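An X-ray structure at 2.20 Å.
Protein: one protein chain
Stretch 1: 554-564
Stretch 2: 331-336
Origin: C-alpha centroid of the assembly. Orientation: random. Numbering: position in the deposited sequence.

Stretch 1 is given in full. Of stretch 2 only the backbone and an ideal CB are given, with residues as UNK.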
# COMPACT_ATOMS: atom_id res chain seq x y z
N LYS B 554 -7.51 -22.62 -39.81
CA LYS B 554 -6.09 -22.47 -40.05
C LYS B 554 -5.29 -22.90 -38.82
O LYS B 554 -4.22 -23.50 -38.95
CB LYS B 554 -5.74 -21.03 -40.45
CG LYS B 554 -4.36 -20.91 -41.07
CD LYS B 554 -3.96 -22.25 -41.70
CE LYS B 554 -3.06 -22.11 -42.88
NZ LYS B 554 -3.79 -21.53 -44.05
N VAL B 555 -5.81 -22.60 -37.63
CA VAL B 555 -5.11 -23.02 -36.42
C VAL B 555 -5.01 -24.55 -36.42
O VAL B 555 -3.97 -25.12 -36.06
CB VAL B 555 -5.86 -22.56 -35.15
CG1 VAL B 555 -5.28 -23.25 -33.92
CG2 VAL B 555 -5.75 -21.03 -35.00
N LYS B 556 -6.09 -25.21 -36.83
CA LYS B 556 -6.13 -26.67 -36.87
C LYS B 556 -5.16 -27.25 -37.90
O LYS B 556 -4.53 -28.27 -37.65
CB LYS B 556 -7.56 -27.16 -37.14
CG LYS B 556 -8.44 -27.04 -35.88
CD LYS B 556 -9.83 -27.64 -36.03
CE LYS B 556 -10.77 -26.69 -36.71
NZ LYS B 556 -12.19 -27.07 -36.50
N LYS B 557 -5.02 -26.59 -39.05
CA LYS B 557 -4.09 -27.06 -40.07
C LYS B 557 -2.68 -26.95 -39.51
O LYS B 557 -1.86 -27.85 -39.70
CB LYS B 557 -4.19 -26.23 -41.36
CG LYS B 557 -5.41 -26.56 -42.22
CD LYS B 557 -5.40 -25.76 -43.53
CE LYS B 557 -6.59 -26.12 -44.42
NZ LYS B 557 -7.91 -25.92 -43.73
N LEU B 558 -2.40 -25.84 -38.83
CA LEU B 558 -1.10 -25.62 -38.23
C LEU B 558 -0.80 -26.66 -37.14
O LEU B 558 0.31 -27.18 -37.07
CB LEU B 558 -1.02 -24.20 -37.66
CG LEU B 558 -1.05 -23.10 -38.73
CD1 LEU B 558 -1.14 -21.72 -38.08
CD2 LEU B 558 0.19 -23.19 -39.62
N VAL B 559 -1.79 -26.96 -36.29
CA VAL B 559 -1.59 -27.96 -35.24
C VAL B 559 -1.32 -29.33 -35.85
O VAL B 559 -0.45 -30.07 -35.37
CB VAL B 559 -2.83 -28.04 -34.29
CG1 VAL B 559 -2.70 -29.23 -33.32
CG2 VAL B 559 -2.94 -26.75 -33.50
N CYS B 560 -2.05 -29.69 -36.91
CA CYS B 560 -1.82 -30.98 -37.56
C CYS B 560 -0.37 -31.05 -38.06
O CYS B 560 0.27 -32.10 -37.96
CB CYS B 560 -2.81 -31.20 -38.71
SG CYS B 560 -4.49 -31.56 -38.16
N GLN B 561 0.14 -29.95 -38.60
CA GLN B 561 1.52 -29.93 -39.08
C GLN B 561 2.46 -30.14 -37.90
O GLN B 561 3.46 -30.84 -38.03
CB GLN B 561 1.86 -28.61 -39.76
CG GLN B 561 1.23 -28.42 -41.13
CD GLN B 561 1.61 -27.09 -41.75
OE1 GLN B 561 2.77 -26.86 -42.09
NE2 GLN B 561 0.64 -26.21 -41.90
N LEU B 562 2.16 -29.52 -36.76
CA LEU B 562 3.01 -29.70 -35.58
C LEU B 562 3.03 -31.18 -35.19
O LEU B 562 4.09 -31.73 -34.88
CB LEU B 562 2.51 -28.88 -34.40
CG LEU B 562 2.73 -27.37 -34.38
CD1 LEU B 562 2.08 -26.78 -33.13
CD2 LEU B 562 4.22 -27.05 -34.40
N ILE B 563 1.86 -31.81 -35.19
CA ILE B 563 1.79 -33.22 -34.83
C ILE B 563 2.57 -34.04 -35.85
O ILE B 563 3.33 -34.93 -35.48
CB ILE B 563 0.32 -33.72 -34.76
CG1 ILE B 563 -0.41 -32.99 -33.63
CG2 ILE B 563 0.28 -35.23 -34.51
CD1 ILE B 563 -1.85 -33.39 -33.45
N ASN B 564 2.41 -33.72 -37.14
CA ASN B 564 3.11 -34.44 -38.20
C ASN B 564 4.62 -34.36 -38.04
O ASN B 564 5.32 -35.35 -38.26
CB ASN B 564 2.74 -33.89 -39.58
CG ASN B 564 1.34 -34.27 -40.00
OD1 ASN B 564 0.84 -33.78 -41.02
ND2 ASN B 564 0.69 -35.14 -39.24
N UNK B 331 -3.66 -36.63 -25.01
CA UNK B 331 -3.59 -35.66 -26.08
C UNK B 331 -2.30 -35.81 -26.91
O UNK B 331 -1.33 -36.40 -26.45
CB UNK B 331 -3.69 -34.25 -25.50
N UNK B 332 -2.31 -35.29 -28.13
CA UNK B 332 -1.13 -35.34 -29.01
C UNK B 332 -0.48 -33.95 -29.16
O UNK B 332 0.67 -33.83 -29.55
CB UNK B 332 -1.52 -35.88 -30.39
N UNK B 333 -1.25 -32.91 -28.90
CA UNK B 333 -0.75 -31.54 -28.99
C UNK B 333 -1.66 -30.69 -28.13
O UNK B 333 -2.73 -31.15 -27.73
CB UNK B 333 -0.71 -31.03 -30.43
N UNK B 334 -1.26 -29.45 -27.87
CA UNK B 334 -2.03 -28.57 -27.01
C UNK B 334 -2.13 -27.15 -27.57
O UNK B 334 -1.11 -26.55 -27.94
CB UNK B 334 -1.41 -28.54 -25.61
N UNK B 335 -3.34 -26.63 -27.63
CA UNK B 335 -3.55 -25.26 -28.07
C UNK B 335 -3.81 -24.43 -26.82
O UNK B 335 -4.68 -24.76 -26.01
CB UNK B 335 -4.70 -25.15 -29.07
N UNK B 336 -3.04 -23.35 -26.66
CA UNK B 336 -3.21 -22.46 -25.51
C UNK B 336 -3.70 -21.11 -26.02
O UNK B 336 -2.98 -20.41 -26.75
CB UNK B 336 -1.91 -22.31 -24.72

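Stretch 1 is a continuous helix, held by backbone hydrogen bonds such as Val-559 N to Val-555 O at 2.9 Å. Val-555, Val-559 and Ile-563 sit four residues apart, so they form one apolar ridge. All three point their CA-to-CB bonds toward stretch 2. The strand of stretch 2 runs roughly against the helix, with 144° between their N-to-C directions and 9.2 Å between the axes at closest approach.

Position 331 has an extended backbone, with phi/psi of -150/160. Its ideal CB has nothing of the helix within 5.5 Å. The helix therefore sets no demand here, and many side chains would suit. The residue is Thr-331, which makes no contact with the helix.

Position 332 has phi/psi of -108/-21, which departs from the extended form of its neighbours. Its CB points toward the helix, and the ideal CB lies 4.0 Å from Ile-563 CD1. Ile-563 is close to the end of the stretch, and it offers methyl groups but no charge. An apolar side chain could lie against it. A long polar one could also pass it, using its carbons near the isoleucine and placing its end group elsewhere. The residue is Glu-332. It has chi1 in m and chi2 in t, and its OE1 reaches 3.6 Å from Ile-563 CG2. This is a van der Waals contact, not a polar interaction. Both carboxylate oxygens are hydrogen-bonded elsewhere in the structure.

The backbones come nearest at position 333: its CA is 6.6 Å from the CA of Ile-563. The CB points toward the ridge, and the ideal CB is already 3.8 Å from Ile-563 CG1 and 3.9 Å from Val-559 CG1. A small side chain suits best: alanine, or perhaps cysteine; serine would fit by size, but Ile-563 and Val-559 offer its hydroxyl no partner. The residue is Ala-333. Its CB makes both contacts, so one methyl group touches two successive members of the ridge.

Position 334 follows in the strand alternation, and its CB points away from the helix. The helix places no limit on it, and many strand-compatible side chains would suit. The residue is Leu-334, whose side chain does not touch the helix.

Position 335 points toward the helix again, but with more room. The ideal CB is 5.0 Å from Val-559 CG2 and 5.2 Å from Val-555 CG1. Both neighbours are apolar, so valine, leucine, isoleucine or methionine could fill the space. The residue is Ile-335, with chi1 in m and chi2 in t. Its CG1 lies 3.6 Å from Val-559 CG2, and its CD1 reaches Val-555 CG1 at 3.9 Å. The CG1-CD1 arm thus closes the gap left at the CB.

Position 336 is out of reach of the helix, with nothing within 5.5 Å of its ideal CB. Strand-favouring residues would suit its backbone angles of -113/114. The residue is Ile-336, which is beta-branched and does not touch the helix.

Stretch 2 (331-336) TEALII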
# COMPACT_ATOMS: atom_id res chain seq x y z
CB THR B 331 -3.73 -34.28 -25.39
OG1 THR B 331 -4.84 -33.57 -25.92
CG2 THR B 331 -2.47 -33.51 -25.48
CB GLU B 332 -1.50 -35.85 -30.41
CG GLU B 332 -1.92 -37.32 -30.48
CD GLU B 332 -2.50 -37.69 -31.84
OE1 GLU B 332 -1.75 -37.64 -32.85
OE2 GLU B 332 -3.69 -38.03 -31.91
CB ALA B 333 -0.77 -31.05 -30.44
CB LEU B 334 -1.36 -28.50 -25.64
CG LEU B 334 -2.07 -28.10 -24.33
CD1 LEU B 334 -1.12 -27.21 -23.55
CD2 LEU B 334 -3.39 -27.40 -24.56
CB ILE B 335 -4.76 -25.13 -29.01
CG1 ILE B 335 -4.51 -25.89 -30.32
CG2 ILE B 335 -5.03 -23.65 -29.30
CD1 ILE B 335 -5.72 -25.96 -31.22
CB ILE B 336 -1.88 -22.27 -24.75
CG1 ILE B 336 -1.46 -23.60 -24.10
CG2 ILE B 336 -2.02 -21.17 -23.69
CD1 ILE B 336 -0.14 -23.51 -23.34
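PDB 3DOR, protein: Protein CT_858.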